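Side-chain contact in Dps family protein (Staphylococcus aureus subsp. aureus, PDB 2D5K), which belongs to the dodecameric Dps family of the ferritin clan and probably stores iron, protecting DNA from oxidative damage and helping to compact the nucleoid: residues Q6-E11 and G118-D123. Numbering follows the deposited sequence.
Sequences QDVVKE and GNAGDD
Val-8, on the first turns of helix 5-32, reaches the bend between helices 92-120 and 123-147 with one methyl against Ala-120 and the aliphatic CB of Asp-122, the other against the Asp-122 carboxylate. CG2 meets the methyl of Ala-120, with 3.6 Å from Val-8 CG2 to Ala-120 CB. Asp-122 CB is 4.1 Å from Val-8 CG2. On the other branch, Val-8 CG1 lies 3.4 Å from Asp-122 OD2. No hydrogen bond links the two segments.

The bend itself presents these partners. Helix 92-120 closes in a Schellman motif at Gly-121, whose positive phi (82°) turns the chain away, and Gly-121 N bonds Gly-118 O at 3.0 Å. Asp-122 follows as N-cap of helix 123-147, its side chain accepting from a backbone N just beyond Asp-123. The trans first torsion of Asp-122 (chi1 -173°) carries the carboxylate away from its own backbone N and up to Val-8 CG1. OD1 pairs with Arg-62 of helix 38-65 in a salt bridge; OD2 is hydrogen-bonded to Ser-125 of helix 123-147 and to Gln-5 of helix 5-32.

Helices 5-32, 38-65 and 123-147 thus meet at one buried carboxylate, just past the end of helix 92-120. Its several polar partners and the start of helix 123-147 would probably stabilise the negative charge, while Val-8 packs beside it without a hydrogen bond.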
ATOM      1  N   GLN B   6      19.175  -0.124  39.590  1.00 26.05           N
ATOM      2  CA  GLN B   6      17.952  -0.265  40.369  1.00 26.82           C
ATOM      3  C   GLN B   6      17.184   1.054  40.428  1.00 25.07           C
ATOM      4  O   GLN B   6      15.954   1.069  40.351  1.00 24.96           O
ATOM      5  CB  GLN B   6      18.285  -0.737  41.788  1.00 29.74           C
ATOM      6  CG  GLN B   6      18.904  -2.133  41.862  1.00 34.19           C
ATOM      7  CD  GLN B   6      20.224  -2.247  41.108  1.00 37.31           C
ATOM      8  OE1 GLN B   6      21.192  -1.547  41.410  1.00 36.79           O
ATOM      9  NE2 GLN B   6      20.262  -3.134  40.117  1.00 38.87           N
ATOM     10  N   ASP B   7      17.912   2.156  40.575  1.00 22.65           N
ATOM     11  CA  ASP B   7      17.291   3.474  40.633  1.00 21.51           C
ATOM     12  C   ASP B   7      16.594   3.772  39.312  1.00 19.74           C
ATOM     13  O   ASP B   7      15.528   4.387  39.288  1.00 20.07           O
ATOM     14  CB  ASP B   7      18.334   4.566  40.900  1.00 21.71           C
ATOM     15  CG  ASP B   7      18.966   4.452  42.273  1.00 25.00           C
ATOM     16  OD1 ASP B   7      18.236   4.162  43.241  1.00 25.95           O
ATOM     17  OD2 ASP B   7      20.192   4.670  42.383  1.00 27.41           O
ATOM     18  N   VAL B   8      17.207   3.343  38.212  1.00 19.25           N
ATOM     19  CA  VAL B   8      16.633   3.575  36.892  1.00 17.85           C
ATOM     20  C   VAL B   8      15.369   2.739  36.706  1.00 19.05           C
ATOM     21  O   VAL B   8      14.379   3.217  36.153  1.00 17.69           O
ATOM     22  CB  VAL B   8      17.645   3.240  35.775  1.00 18.07           C
ATOM     23  CG1 VAL B   8      17.050   3.565  34.412  1.00 18.25           C
ATOM     24  CG2 VAL B   8      18.926   4.040  35.987  1.00 19.05           C
ATOM     25  N   VAL B   9      15.398   1.493  37.168  1.00 17.94           N
ATOM     26  CA  VAL B   9      14.225   0.631  37.050  1.00 19.49           C
ATOM     27  C   VAL B   9      13.046   1.277  37.771  1.00 20.15           C
ATOM     28  O   VAL B   9      11.908   1.214  37.307  1.00 19.42           O
ATOM     29  CB  VAL B   9      14.494  -0.765  37.649  1.00 19.83           C
ATOM     30  CG1 VAL B   9      13.194  -1.565  37.727  1.00 20.17           C
ATOM     31  CG2 VAL B   9      15.501  -1.503  36.784  1.00 19.38           C
ATOM     32  N   LYS B  10      13.328   1.904  38.907  1.00 20.46           N
ATOM     33  CA  LYS B  10      12.305   2.582  39.692  1.00 21.85           C
ATOM     34  C   LYS B  10      11.682   3.700  38.849  1.00 20.82           C
ATOM     35  O   LYS B  10      10.465   3.896  38.858  1.00 18.50           O
ATOM     36  CB  LYS B  10      12.937   3.158  40.963  1.00 25.75           C
ATOM     37  CG  LYS B  10      11.967   3.758  41.966  1.00 33.62           C
ATOM     38  CD  LYS B  10      11.461   5.122  41.532  1.00 37.98           C
ATOM     39  CE  LYS B  10      10.766   5.827  42.682  1.00 40.83           C
ATOM     40  NZ  LYS B  10      11.688   5.984  43.842  1.00 42.55           N
ATOM     41  N   GLU B  11      12.527   4.433  38.126  1.00 18.50           N
ATOM     42  CA  GLU B  11      12.056   5.519  37.270  1.00 17.65           C
ATOM     43  C   GLU B  11      11.252   4.967  36.094  1.00 17.15           C
ATOM     44  O   GLU B  11      10.253   5.562  35.682  1.00 16.90           O
ATOM     45  CB  GLU B  11      13.237   6.337  36.735  1.00 18.87           C
ATOM     46  CG  GLU B  11      13.978   7.143  37.793  1.00 20.04           C
ATOM     47  CD  GLU B  11      13.058   8.060  38.576  1.00 22.72           C
ATOM     48  OE1 GLU B  11      12.184   8.702  37.953  1.00 20.70           O
ATOM     49  OE2 GLU B  11      13.216   8.145  39.814  1.00 23.07           O
ATOM     50  N   GLY B 118      21.272   8.803  33.166  1.00 18.30           N
ATOM     51  CA  GLY B 118      22.591   9.190  32.699  1.00 20.01           C
ATOM     52  C   GLY B 118      23.656   8.967  33.754  1.00 20.61           C
ATOM     53  O   GLY B 118      24.731   8.449  33.459  1.00 20.88           O
ATOM     54  N   ASN B 119      23.364   9.355  34.991  1.00 22.08           N
ATOM     55  CA  ASN B 119      24.317   9.183  36.081  1.00 22.75           C
ATOM     56  C   ASN B 119      24.615   7.714  36.360  1.00 22.16           C
ATOM     57  O   ASN B 119      25.719   7.364  36.782  1.00 21.09           O
ATOM     58  CB  ASN B 119      23.789   9.857  37.352  1.00 25.07           C
ATOM     59  CG  ASN B 119      23.796  11.374  37.254  1.00 30.73           C
ATOM     60  OD1 ASN B 119      23.284  12.068  38.135  1.00 33.78           O
ATOM     61  ND2 ASN B 119      24.385  11.897  36.183  1.00 32.07           N
ATOM     62  N   ALA B 120      23.627   6.857  36.116  1.00 19.50           N
ATOM     63  CA  ALA B 120      23.771   5.426  36.342  1.00 19.71           C
ATOM     64  C   ALA B 120      24.441   4.741  35.156  1.00 18.89           C
ATOM     65  O   ALA B 120      24.795   3.564  35.223  1.00 18.40           O
ATOM     66  CB  ALA B 120      22.403   4.807  36.597  1.00 20.64           C
ATOM     67  N   GLY B 121      24.614   5.486  34.072  1.00 17.52           N
ATOM     68  CA  GLY B 121      25.240   4.926  32.891  1.00 18.25           C
ATOM     69  C   GLY B 121      24.264   4.143  32.030  1.00 17.98           C
ATOM     70  O   GLY B 121      24.679   3.400  31.140  1.00 17.87           O
ATOM     71  N   ASP B 122      22.969   4.289  32.299  1.00 15.63           N
ATOM     72  CA  ASP B 122      21.956   3.595  31.507  1.00 15.50           C
ATOM     73  C   ASP B 122      21.520   4.583  30.441  1.00 14.61           C
ATOM     74  O   ASP B 122      20.503   5.264  30.573  1.00 12.84           O
ATOM     75  CB  ASP B 122      20.755   3.199  32.365  1.00 16.36           C
ATOM     76  CG  ASP B 122      19.772   2.322  31.611  1.00 16.90           C
ATOM     77  OD1 ASP B 122      19.832   2.301  30.360  1.00 13.86           O
ATOM     78  OD2 ASP B 122      18.935   1.663  32.261  1.00 17.52           O
ATOM     79  N   ASP B 123      22.305   4.656  29.378  1.00 14.95           N
ATOM     80  CA  ASP B 123      22.037   5.592  28.302  1.00 15.03           C
ATOM     81  C   ASP B 123      20.864   5.191  27.421  1.00 14.82           C
ATOM     82  O   ASP B 123      20.286   6.034  26.735  1.00 14.53           O
ATOM     83  CB  ASP B 123      23.316   5.774  27.491  1.00 17.70           C
ATOM     84  CG  ASP B 123      24.499   6.132  28.379  1.00 21.35           C
ATOM     85  OD1 ASP B 123      24.407   7.151  29.091  1.00 22.73           O
ATOM     86  OD2 ASP B 123      25.504   5.392  28.382  1.00 23.84           O
TER